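Local coordinates for protein SusD homolog (Bacteroides thetaiotaomicron VPI-5482, PDB 3FDH) that probably binds glycans at the bacterial outer membrane, as a SusD/RagB-family protein, and helps pass them to a partner transporter, at residues A[105-110]-A[174-179]; A[19-24]-A[90-95]; A[346-351]-A[411-416]; A[201-206]-A[221-226]. All coordinates share one frame; numbering follows the deposited sequence.

Interaction 1 (A[105-110]-A[174-179])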
# COMPACT_ATOMS: atom_id res chain seq x y z
N ASN A 105 -11.13 3.41 28.56
CA ASN A 105 -10.09 3.75 27.60
C ASN A 105 -10.69 3.77 26.21
O ASN A 105 -10.44 2.91 25.37
CB ASN A 105 -8.90 2.81 27.73
CG ASN A 105 -8.17 3.04 29.00
OD1 ASN A 105 -7.54 4.08 29.18
ND2 ASN A 105 -8.23 2.09 29.91
N ASP A 106 -11.50 4.79 25.99
CA ASP A 106 -12.29 4.94 24.75
C ASP A 106 -11.46 5.38 23.58
O ASP A 106 -11.71 4.95 22.45
CB ASP A 106 -13.46 5.92 24.96
CG ASP A 106 -14.49 5.38 25.93
OD1 ASP A 106 -14.86 4.20 25.81
OD2 ASP A 106 -14.93 6.14 26.81
N VAL A 107 -10.44 6.19 23.86
CA VAL A 107 -9.55 6.68 22.80
C VAL A 107 -8.69 5.52 22.27
O VAL A 107 -8.57 5.33 21.07
CB VAL A 107 -8.72 7.90 23.24
CG1 VAL A 107 -7.57 8.12 22.25
CG2 VAL A 107 -9.65 9.14 23.31
N THR A 108 -8.17 4.72 23.18
CA THR A 108 -7.39 3.54 22.84
C THR A 108 -8.28 2.59 22.06
O THR A 108 -7.86 1.95 21.10
CB THR A 108 -6.84 2.83 24.11
OG1 THR A 108 -5.85 3.66 24.72
CG2 THR A 108 -6.22 1.51 23.77
N ARG A 109 -9.54 2.58 22.45
CA ARG A 109 -10.52 1.70 21.84
C ARG A 109 -10.73 2.09 20.38
O ARG A 109 -10.82 1.25 19.48
CB ARG A 109 -11.85 1.75 22.59
CG ARG A 109 -12.81 0.66 22.17
CD ARG A 109 -14.14 0.77 22.88
NE ARG A 109 -14.78 -0.54 22.94
CZ ARG A 109 -16.02 -0.76 23.33
NH1 ARG A 109 -16.80 0.24 23.69
NH2 ARG A 109 -16.50 -1.99 23.36
N GLY A 110 -10.79 3.39 20.18
CA GLY A 110 -10.99 3.95 18.86
C GLY A 110 -9.81 3.66 17.96
O GLY A 110 -9.95 3.34 16.79
N LYS A 174 -13.51 10.91 22.66
CA LYS A 174 -13.72 10.77 24.11
C LYS A 174 -12.42 10.82 24.86
O LYS A 174 -11.54 11.61 24.53
CB LYS A 174 -14.46 9.48 24.43
CG LYS A 174 -15.79 9.36 23.66
CD LYS A 174 -16.50 8.07 23.95
CE LYS A 174 -17.73 7.91 23.08
NZ LYS A 174 -18.25 6.51 23.02
N GLU A 175 -12.27 9.94 25.84
CA GLU A 175 -11.06 9.89 26.66
C GLU A 175 -10.51 8.51 26.97
O GLU A 175 -11.13 7.48 26.76
CB GLU A 175 -11.33 10.48 28.02
CG GLU A 175 -12.20 11.70 28.01
CD GLU A 175 -11.43 12.99 28.04
OE1 GLU A 175 -10.58 13.21 27.14
OE2 GLU A 175 -11.72 13.78 28.98
N ASP A 176 -9.31 8.57 27.54
CA ASP A 176 -8.59 7.42 28.07
C ASP A 176 -8.33 7.61 29.56
O ASP A 176 -8.21 8.72 30.05
CB ASP A 176 -7.23 7.22 27.40
CG ASP A 176 -7.28 6.32 26.20
OD1 ASP A 176 -8.34 5.76 25.85
OD2 ASP A 176 -6.22 6.14 25.61
N LEU A 177 -8.24 6.49 30.26
CA LEU A 177 -7.87 6.52 31.67
C LEU A 177 -6.36 6.33 31.76
O LEU A 177 -5.66 7.02 32.51
CB LEU A 177 -8.58 5.43 32.47
CG LEU A 177 -10.07 5.60 32.73
CD1 LEU A 177 -10.57 4.44 33.56
CD2 LEU A 177 -10.32 6.91 33.44
N ALA A 178 -5.88 5.36 31.01
CA ALA A 178 -4.44 5.07 30.96
C ALA A 178 -3.84 5.70 29.72
O ALA A 178 -4.35 5.55 28.63
CB ALA A 178 -4.20 3.57 30.96
N ASP A 179 -2.74 6.41 29.90
CA ASP A 179 -2.02 7.11 28.82
C ASP A 179 -1.36 6.15 27.82
O ASP A 179 -0.44 5.40 28.15
CB ASP A 179 -0.98 8.06 29.42
CG ASP A 179 -0.39 9.00 28.38
OD1 ASP A 179 -0.87 8.97 27.22
OD2 ASP A 179 0.53 9.76 28.75
O HOH W 1 -14.21 8.44 27.78
O HOH W 2 -18.22 5.63 25.84
O HOH W 3 -4.91 3.00 27.24
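The carboxylate of Asp176 and the carboxamide of Asn105 are the two flat groups here: Asp176 is met from the first turn of helix 106-127, Asn105 by backbone N-H groups of the loop 174-179. Asp176 is met by Thr108 on the syn side of both oxygens: OD1 takes the amide N at 2.9 Å, only 16° out of the carboxylate plane, and OD2 takes the hydroxyl OG1 at 2.7 Å, from farther off that plane. What results is a first helical turn of this SusD-like, TPR-related helical fold held by a loop that enters from after helix 154-171. The negative group sits among the N-terminal amides, where the helix dipole would be expected to stabilise its charge.

Asn105 reciprocates with its amide oxygen. Ala178 N reaches OD1 in the carbonyl plane, on a lone pair, at 2.8 Å, while Leu177 N comes from above that plane at 2.7 Å, 48° out of it. A chi1 of -69° sets CG beside the backbone N, from where the amide reaches the loop, and Asp102 O holds the ND2 side. Between these two grips Glu175 O accepts from both Asp106 N and Val107 N.

At the outer side the chains of Asp106 and Lys174 cross obliquely, CB to CB at 3.7 Å. Lys174 NZ goes to Asn171 rather than to the aspartate, which it meets through a water whose bond to Asp106 OD2 is weak. A second water links Asp106 OD2 to Glu175 N. Thr108 OG1 also accepts from a third water at 2.8 Å, and that water gives its other hydrogen to Ala178 O at 3.0 Å.

Interaction 2 (A[19-24]-A[90-95])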
# COMPACT_ATOMS: atom_id res chain seq x y z
N VAL A 19 -3.24 -8.74 29.09
CA VAL A 19 -2.40 -7.56 29.22
C VAL A 19 -3.21 -6.31 28.92
O VAL A 19 -4.25 -6.38 28.25
CB VAL A 19 -1.10 -7.64 28.37
CG1 VAL A 19 -0.34 -8.93 28.68
CG2 VAL A 19 -1.37 -7.54 26.91
N ALA A 20 -2.74 -5.18 29.44
CA ALA A 20 -3.40 -3.88 29.23
C ALA A 20 -3.48 -3.56 27.74
O ALA A 20 -2.53 -3.77 26.98
CB ALA A 20 -2.70 -2.75 30.00
N SER A 21 -4.63 -3.04 27.33
CA SER A 21 -4.89 -2.78 25.91
C SER A 21 -3.82 -1.97 25.22
O SER A 21 -3.53 -2.19 24.06
CB SER A 21 -6.23 -2.07 25.70
OG SER A 21 -7.31 -2.94 25.96
N ARG A 22 -3.24 -1.02 25.93
CA ARG A 22 -2.22 -0.16 25.32
C ARG A 22 -1.03 -0.97 24.82
O ARG A 22 -0.49 -0.70 23.75
CB ARG A 22 -1.78 0.96 26.26
CG ARG A 22 -1.11 0.55 27.54
CD ARG A 22 -1.01 1.74 28.44
NE ARG A 22 -0.29 1.47 29.67
CZ ARG A 22 -0.84 1.01 30.80
NH1 ARG A 22 -2.14 0.74 30.88
NH2 ARG A 22 -0.06 0.82 31.85
N PHE A 23 -0.67 -1.99 25.57
CA PHE A 23 0.47 -2.83 25.18
C PHE A 23 0.12 -3.68 23.96
O PHE A 23 0.96 -3.97 23.08
CB PHE A 23 0.94 -3.68 26.37
CG PHE A 23 1.37 -2.85 27.55
CD1 PHE A 23 2.32 -1.85 27.39
CD2 PHE A 23 0.80 -3.03 28.82
CE1 PHE A 23 2.70 -1.06 28.49
CE2 PHE A 23 1.20 -2.27 29.88
CZ PHE A 23 2.13 -1.28 29.72
N ILE A 24 -1.14 -4.05 23.88
CA ILE A 24 -1.59 -4.85 22.74
C ILE A 24 -1.56 -3.93 21.51
O ILE A 24 -1.14 -4.32 20.41
CB ILE A 24 -3.00 -5.44 22.92
CG1 ILE A 24 -3.09 -6.28 24.20
CG2 ILE A 24 -3.38 -6.30 21.71
CD1 ILE A 24 -4.51 -6.73 24.56
N ARG A 90 -9.43 -6.72 18.31
CA ARG A 90 -10.75 -7.06 18.81
C ARG A 90 -10.71 -7.32 20.30
O ARG A 90 -11.66 -7.04 21.02
CB ARG A 90 -11.38 -8.22 18.06
CG ARG A 90 -11.87 -7.78 16.70
CD ARG A 90 -12.32 -8.94 15.86
NE ARG A 90 -13.06 -8.51 14.68
CZ ARG A 90 -13.43 -9.31 13.69
NH1 ARG A 90 -13.09 -10.59 13.70
NH2 ARG A 90 -14.15 -8.84 12.69
N ILE A 91 -9.57 -7.83 20.75
CA ILE A 91 -9.37 -8.08 22.19
C ILE A 91 -9.33 -6.72 22.89
O ILE A 91 -9.94 -6.53 23.94
CB ILE A 91 -8.10 -8.91 22.48
CG1 ILE A 91 -8.34 -10.38 22.08
CG2 ILE A 91 -7.73 -8.84 23.95
CD1 ILE A 91 -7.08 -11.24 22.00
N ILE A 92 -8.67 -5.76 22.27
CA ILE A 92 -8.58 -4.42 22.84
C ILE A 92 -9.99 -3.83 22.95
O ILE A 92 -10.39 -3.24 23.96
CB ILE A 92 -7.75 -3.47 21.96
CG1 ILE A 92 -6.26 -3.89 21.94
CG2 ILE A 92 -7.91 -2.05 22.47
CD1 ILE A 92 -5.36 -3.09 20.94
N ILE A 93 -10.75 -4.03 21.88
CA ILE A 93 -12.07 -3.42 21.77
C ILE A 93 -12.94 -3.96 22.87
O ILE A 93 -13.69 -3.22 23.52
CB ILE A 93 -12.71 -3.65 20.39
CG1 ILE A 93 -11.87 -2.95 19.30
CG2 ILE A 93 -14.16 -3.17 20.43
CD1 ILE A 93 -12.28 -3.23 17.89
N ASP A 94 -12.80 -5.25 23.12
CA ASP A 94 -13.56 -5.89 24.20
C ASP A 94 -13.05 -5.45 25.56
O ASP A 94 -13.83 -5.12 26.45
CB ASP A 94 -13.52 -7.41 24.12
CG ASP A 94 -14.41 -7.96 23.02
OD1 ASP A 94 -15.19 -7.18 22.40
OD2 ASP A 94 -14.34 -9.18 22.78
N GLN A 95 -11.74 -5.44 25.72
CA GLN A 95 -11.17 -5.05 27.02
C GLN A 95 -11.53 -3.62 27.38
O GLN A 95 -11.65 -3.28 28.55
CB GLN A 95 -9.65 -5.23 27.06
CG GLN A 95 -9.25 -6.68 27.12
CD GLN A 95 -7.75 -6.90 27.28
OE1 GLN A 95 -6.97 -5.97 27.45
NE2 GLN A 95 -7.35 -8.14 27.20
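The side chains of Ile24 and Ile92 lie alongside each other, pointing opposite ways, and round this pair the first turn of helix 21-37 meets the last turns of helix 76-95. CG1 of Ile92 lies against Ile24 CB at 3.7 Å, and its CD1 runs on to Ile24 CG2 at 3.8 Å. CD1 also lies 3.7 Å from the carbonyl oxygen Ser21 O. The other branch of Ile92, CG2, is anti to the backbone N (chi1 of CG1 is -67°) and presses on Ser21 CB at 3.6 Å, so the two branches occupy separate places on the opposing helix.

Ile91 approaches differently. Its side chain crosses that of Ile24 at about a right angle, and the touching atoms are Ile91 CG2 and Ile24 CD1, 3.9 Å apart. One turn further on, the chain of Gln95 runs extended beyond CG toward the backbone of Val19, with its CB 3.5 Å from Ser21 OG. The hydroxyl of Ser21 has a firm partner in Asp102, to which it is hydrogen-bonded.

Ile92 is buried and is shared with helix 106-127, where it also touches Thr108 and Ala112. An alanine here would probably open a gap between the helices, leaving Ile24 CG2 and Ser21 CB without the branches that pack on them.

Branched aliphatic chains interleave where one helix begins and another is about to end, with a third helix behind them, the kind of layered helix packing on which the alpha-helical SusD fold is built.

Interaction 3 (A[346-351]-A[411-416])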
# COMPACT_ATOMS: atom_id res chain seq x y z
N LEU A 346 -12.72 14.64 -7.94
CA LEU A 346 -13.06 15.83 -8.75
C LEU A 346 -13.13 15.49 -10.23
O LEU A 346 -14.08 15.84 -10.93
CB LEU A 346 -12.08 16.99 -8.50
CG LEU A 346 -12.21 17.65 -7.11
CD1 LEU A 346 -10.91 18.28 -6.71
CD2 LEU A 346 -13.37 18.63 -7.01
N CYS A 347 -12.16 14.73 -10.70
CA CYS A 347 -12.17 14.30 -12.10
C CYS A 347 -13.46 13.60 -12.42
O CYS A 347 -14.16 13.91 -13.35
CB CYS A 347 -11.02 13.34 -12.38
SG CYS A 347 -9.39 14.14 -12.51
N ARG A 348 -13.76 12.60 -11.64
CA ARG A 348 -14.97 11.81 -11.90
C ARG A 348 -16.26 12.64 -11.76
O ARG A 348 -17.30 12.27 -12.31
CB ARG A 348 -15.01 10.57 -11.04
CG ARG A 348 -13.92 9.60 -11.40
CD ARG A 348 -14.05 8.34 -10.65
NE ARG A 348 -12.89 7.46 -10.83
CZ ARG A 348 -12.71 6.61 -11.83
NH1 ARG A 348 -13.57 6.45 -12.81
NH2 ARG A 348 -11.61 5.91 -11.87
N LEU A 349 -16.17 13.77 -11.05
CA LEU A 349 -17.30 14.70 -10.88
C LEU A 349 -17.29 15.72 -12.00
O LEU A 349 -18.11 16.64 -12.06
CB LEU A 349 -17.28 15.43 -9.51
CG LEU A 349 -17.82 14.60 -8.34
CD1 LEU A 349 -17.35 15.15 -7.01
CD2 LEU A 349 -19.34 14.47 -8.45
N ASN A 350 -16.38 15.53 -12.94
CA ASN A 350 -16.26 16.53 -13.99
C ASN A 350 -15.93 17.93 -13.48
O ASN A 350 -16.40 18.95 -14.05
CB ASN A 350 -17.52 16.59 -14.84
CG ASN A 350 -17.28 16.09 -16.23
OD1 ASN A 350 -16.28 15.40 -16.46
ND2 ASN A 350 -18.15 16.45 -17.17
N ARG A 351 -15.17 17.99 -12.39
CA ARG A 351 -14.71 19.27 -11.84
C ARG A 351 -13.20 19.39 -11.92
O ARG A 351 -12.49 18.43 -12.08
CB ARG A 351 -15.14 19.47 -10.40
CG ARG A 351 -16.63 19.39 -10.17
CD ARG A 351 -16.96 19.59 -8.70
NE ARG A 351 -18.26 19.01 -8.38
CZ ARG A 351 -18.70 18.82 -7.14
NH1 ARG A 351 -17.92 19.16 -6.12
NH2 ARG A 351 -19.89 18.28 -6.91
N ASN A 411 -6.25 14.90 -20.47
CA ASN A 411 -6.94 13.68 -20.00
C ASN A 411 -6.91 13.66 -18.48
O ASN A 411 -6.11 12.93 -17.89
CB ASN A 411 -6.24 12.43 -20.52
CG ASN A 411 -6.26 12.32 -22.01
OD1 ASN A 411 -7.29 11.97 -22.58
ND2 ASN A 411 -5.13 12.56 -22.66
N PRO A 412 -7.79 14.45 -17.84
CA PRO A 412 -7.74 14.62 -16.39
C PRO A 412 -7.66 13.35 -15.57
O PRO A 412 -6.72 13.15 -14.82
CB PRO A 412 -9.03 15.39 -16.09
CG PRO A 412 -9.38 16.11 -17.37
CD PRO A 412 -8.75 15.36 -18.50
N LEU A 413 -8.64 12.50 -15.69
CA LEU A 413 -8.64 11.28 -14.90
C LEU A 413 -7.44 10.37 -15.15
O LEU A 413 -6.80 9.88 -14.21
CB LEU A 413 -9.93 10.47 -15.11
CG LEU A 413 -10.04 9.21 -14.24
CD1 LEU A 413 -9.98 9.51 -12.74
CD2 LEU A 413 -11.33 8.46 -14.62
N GLN A 414 -7.20 10.14 -16.42
CA GLN A 414 -6.13 9.25 -16.87
C GLN A 414 -4.82 9.68 -16.25
O GLN A 414 -4.10 8.88 -15.69
CB GLN A 414 -5.98 9.28 -18.39
CG GLN A 414 -4.79 8.50 -18.88
CD GLN A 414 -4.68 8.48 -20.39
OE1 GLN A 414 -5.47 7.85 -21.04
NE2 GLN A 414 -3.66 9.14 -20.93
N GLU A 415 -4.54 10.96 -16.41
CA GLU A 415 -3.30 11.58 -15.92
C GLU A 415 -3.19 11.52 -14.40
O GLU A 415 -2.13 11.24 -13.83
CB GLU A 415 -3.16 13.01 -16.42
CG GLU A 415 -1.87 13.66 -15.96
CD GLU A 415 -0.56 12.97 -16.47
OE1 GLU A 415 -0.56 12.18 -17.45
OE2 GLU A 415 0.50 13.26 -15.87
N THR A 416 -4.31 11.78 -13.75
CA THR A 416 -4.40 11.70 -12.31
C THR A 416 -4.02 10.31 -11.81
O THR A 416 -3.25 10.17 -10.88
CB THR A 416 -5.82 12.12 -11.78
OG1 THR A 416 -6.04 13.51 -12.11
CG2 THR A 416 -5.97 11.87 -10.22
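Cys347 and Leu413 bring their CA atoms to 5.4 Å where the last turn of helix 335-348 meets the first turn of helix 412-423, and just beyond the touching residues the earlier helix ends in a Schellman motif, with Asn350 at positive phi. The CB of Cys347 points toward helix 412-423. SG, beside its own backbone N (chi1 -76°), lies 3.8 Å from Pro412 CB and 3.4 Å from Thr416 OG1, while the CB of Cys347 rests 4.0 Å from Leu413 CD1.

The two methyls of Leu413 are placed differently. CD1 lies between Cys347 CB and the Arg348 chain, while CD2 sits over one face of the Arg348 guanidinium, 3.4 Å above the plane and offset toward the rim, nearest NH1 at 3.5 Å. The two chains cross at a slant, Arg348 running extended from CG to NE.

These are end turns of helices in the TPR-related helical bundle of a SusD homolog, with Tyr408 of helix 393-410 also touching Cys347 and Thr416. The methyl leaves the polar rim of the guanidinium available: Glu344 forms a salt bridge with NE and Glu446 another with NH1. Two carboxylates bonding to different nitrogens are likely to hold the flat group in its rotation, and thereby to present the same face to Leu413.

Thr416 turns its hydroxyl back into its own helix. OG1 donates to Pro412 O at 2.8 Å from above the carbonyl plane, and the amide Thr416 N reaches that oxygen from the opposite face at 3.0 Å.

Interaction 4 (A[201-206]-A[221-226])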
# COMPACT_ATOMS: atom_id res chain seq x y z
N LEU A 201 -9.38 7.04 5.75
CA LEU A 201 -9.70 5.63 5.38
C LEU A 201 -11.12 5.53 4.80
O LEU A 201 -11.39 4.76 3.87
CB LEU A 201 -9.49 4.68 6.57
CG LEU A 201 -8.05 4.42 7.02
CD1 LEU A 201 -8.05 3.56 8.29
CD2 LEU A 201 -7.25 3.77 5.91
N LYS A 202 -12.02 6.34 5.34
CA LYS A 202 -13.36 6.39 4.78
C LYS A 202 -13.30 6.85 3.34
O LYS A 202 -14.06 6.40 2.50
CB LYS A 202 -14.32 7.28 5.60
CG LYS A 202 -14.77 6.58 6.90
CD LYS A 202 -15.94 7.22 7.62
CE LYS A 202 -17.22 6.89 6.94
NZ LYS A 202 -18.40 7.32 7.72
N ALA A 203 -12.38 7.73 3.02
CA ALA A 203 -12.25 8.19 1.64
C ALA A 203 -11.72 7.04 0.80
O ALA A 203 -12.26 6.71 -0.26
CB ALA A 203 -11.35 9.40 1.56
N ARG A 204 -10.65 6.41 1.28
CA ARG A 204 -10.02 5.31 0.53
C ARG A 204 -11.03 4.23 0.22
O ARG A 204 -11.12 3.71 -0.90
CB ARG A 204 -8.87 4.69 1.33
CG ARG A 204 -8.34 3.36 0.76
CD ARG A 204 -7.28 2.72 1.69
NE ARG A 204 -5.94 3.32 1.60
CZ ARG A 204 -4.89 2.81 2.24
NH1 ARG A 204 -5.03 1.75 3.03
NH2 ARG A 204 -3.70 3.33 2.08
N TYR A 205 -11.82 3.90 1.22
CA TYR A 205 -12.75 2.75 1.13
C TYR A 205 -14.03 3.09 0.37
O TYR A 205 -14.63 2.22 -0.24
CB TYR A 205 -13.08 2.16 2.49
CG TYR A 205 -11.86 1.70 3.28
CD1 TYR A 205 -10.80 1.02 2.66
CD2 TYR A 205 -11.79 1.88 4.65
CE1 TYR A 205 -9.70 0.61 3.40
CE2 TYR A 205 -10.70 1.45 5.40
CZ TYR A 205 -9.66 0.83 4.78
OH TYR A 205 -8.59 0.44 5.56
N THR A 206 -14.41 4.36 0.40
CA THR A 206 -15.56 4.81 -0.38
C THR A 206 -15.22 4.70 -1.86
O THR A 206 -15.99 4.15 -2.68
CB THR A 206 -16.01 6.23 0.02
OG1 THR A 206 -16.42 6.21 1.40
CG2 THR A 206 -17.18 6.71 -0.88
N GLU A 221 -18.74 12.91 -3.66
CA GLU A 221 -18.89 14.06 -2.76
C GLU A 221 -18.53 13.65 -1.33
O GLU A 221 -17.97 14.42 -0.56
CB GLU A 221 -20.26 14.72 -2.95
CG GLU A 221 -20.32 15.38 -4.36
CD GLU A 221 -21.71 15.81 -4.81
OE1 GLU A 221 -22.69 15.56 -4.10
OE2 GLU A 221 -21.81 16.39 -5.92
N LYS A 222 -18.81 12.40 -1.01
CA LYS A 222 -18.44 11.89 0.31
C LYS A 222 -16.93 11.86 0.43
O LYS A 222 -16.36 12.24 1.45
CB LYS A 222 -19.02 10.50 0.54
CG LYS A 222 -20.49 10.56 0.94
CD LYS A 222 -21.19 9.25 0.82
CE LYS A 222 -20.52 8.17 1.62
NZ LYS A 222 -20.97 6.83 1.13
N VAL A 223 -16.28 11.41 -0.62
CA VAL A 223 -14.82 11.30 -0.62
C VAL A 223 -14.27 12.69 -0.35
O VAL A 223 -13.46 12.89 0.54
CB VAL A 223 -14.23 10.73 -1.95
CG1 VAL A 223 -12.71 10.95 -2.02
CG2 VAL A 223 -14.60 9.23 -2.12
N LEU A 224 -14.79 13.68 -1.06
CA LEU A 224 -14.31 15.08 -0.85
C LEU A 224 -14.53 15.60 0.57
O LEU A 224 -13.70 16.34 1.14
CB LEU A 224 -14.98 16.05 -1.83
CG LEU A 224 -14.62 15.85 -3.28
CD1 LEU A 224 -15.38 16.89 -4.11
CD2 LEU A 224 -13.09 15.96 -3.44
N ASP A 225 -15.66 15.21 1.14
CA ASP A 225 -15.98 15.61 2.51
C ASP A 225 -15.02 14.95 3.50
O ASP A 225 -14.47 15.60 4.38
CB ASP A 225 -17.43 15.23 2.84
CG ASP A 225 -17.84 15.59 4.25
OD1 ASP A 225 -17.58 16.72 4.71
OD2 ASP A 225 -18.48 14.74 4.88
N TYR A 226 -14.82 13.65 3.31
CA TYR A 226 -13.93 12.87 4.19
C TYR A 226 -12.51 13.42 4.08
O TYR A 226 -11.81 13.54 5.07
CB TYR A 226 -13.93 11.39 3.83
CG TYR A 226 -15.28 10.73 3.98
CD1 TYR A 226 -16.19 11.16 4.93
CD2 TYR A 226 -15.62 9.63 3.20
CE1 TYR A 226 -17.43 10.56 5.05
CE2 TYR A 226 -16.86 9.02 3.35
CZ TYR A 226 -17.74 9.48 4.26
OH TYR A 226 -18.96 8.84 4.37
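Tyr226 lays its ring against Lys202 where helices 191-208 and 216-228, consecutive in the chain, run back nearly antiparallel as a helical hairpin of the kind used in TPR-related folds. The segment axes approach to 8.3 Å with a crossing angle of -161°. Ala203 and Val223 make the closest CA approach, 4.6 Å, and the small alanine probably helps the helices come near.

Starting at the root of Tyr226, CB packs on Ala203 CB at 4.0 Å. CG begins a ring whose face is turned to Lys202. CD2 is the ring atom nearest Lys202 CB, at 3.6 Å, and that carbon stands 3.9 Å from the ring centroid, 21° off the normal, a CH-pi contact. CE2 meets Thr206 OG1 at 3.4 Å, the oxygen lying in the ring plane at the edge. CZ and OH come under the far end of Lys202: because that chain bends at chi3 (77°), CE folds back to 3.7 Å from the tyrosine OH. The NZ beyond is committed to a salt bridge with Asp166. On the ring's opposite face lies Lys222 O, toward the rim, so the ring is sandwiched between a lysine chain and its own helix backbone.

An alanine in place of Tyr226 would keep the CB contact with Ala203 but would probably leave the aliphatic part of Lys202 without its cover and open a gap beside Thr206.

Val223 CG2 completes the seam, touching Thr206 CG2. Thr206 OG1 itself donates to Lys202 O at 2.6 Å, while Thr206 N bonds to that same oxygen from the opposite face of its plane.

From the N terminus, interaction 2 closes first, bringing helix 21-37 to the end of helix 76-95. Interaction 1 opens ten residues later and joins the start of helix 106-127 to the loop before helix 191-208. Interaction 4 then closes the short hairpin of helices 191-208 and 216-228, and interaction 3 ties helix 335-348 to helix 412-423. All four loops follow in series, none nested or crossed. Interactions 1 and 2 touch, with a probable hydrogen bond from Arg109 NE to Ile93 O. Interactions 3 and 4 touch through the Arg351-Glu221 salt bridge and leucine packing. The centres of interactions 2 and 3 are about 43 Å apart, on opposite sides of the chain's centre.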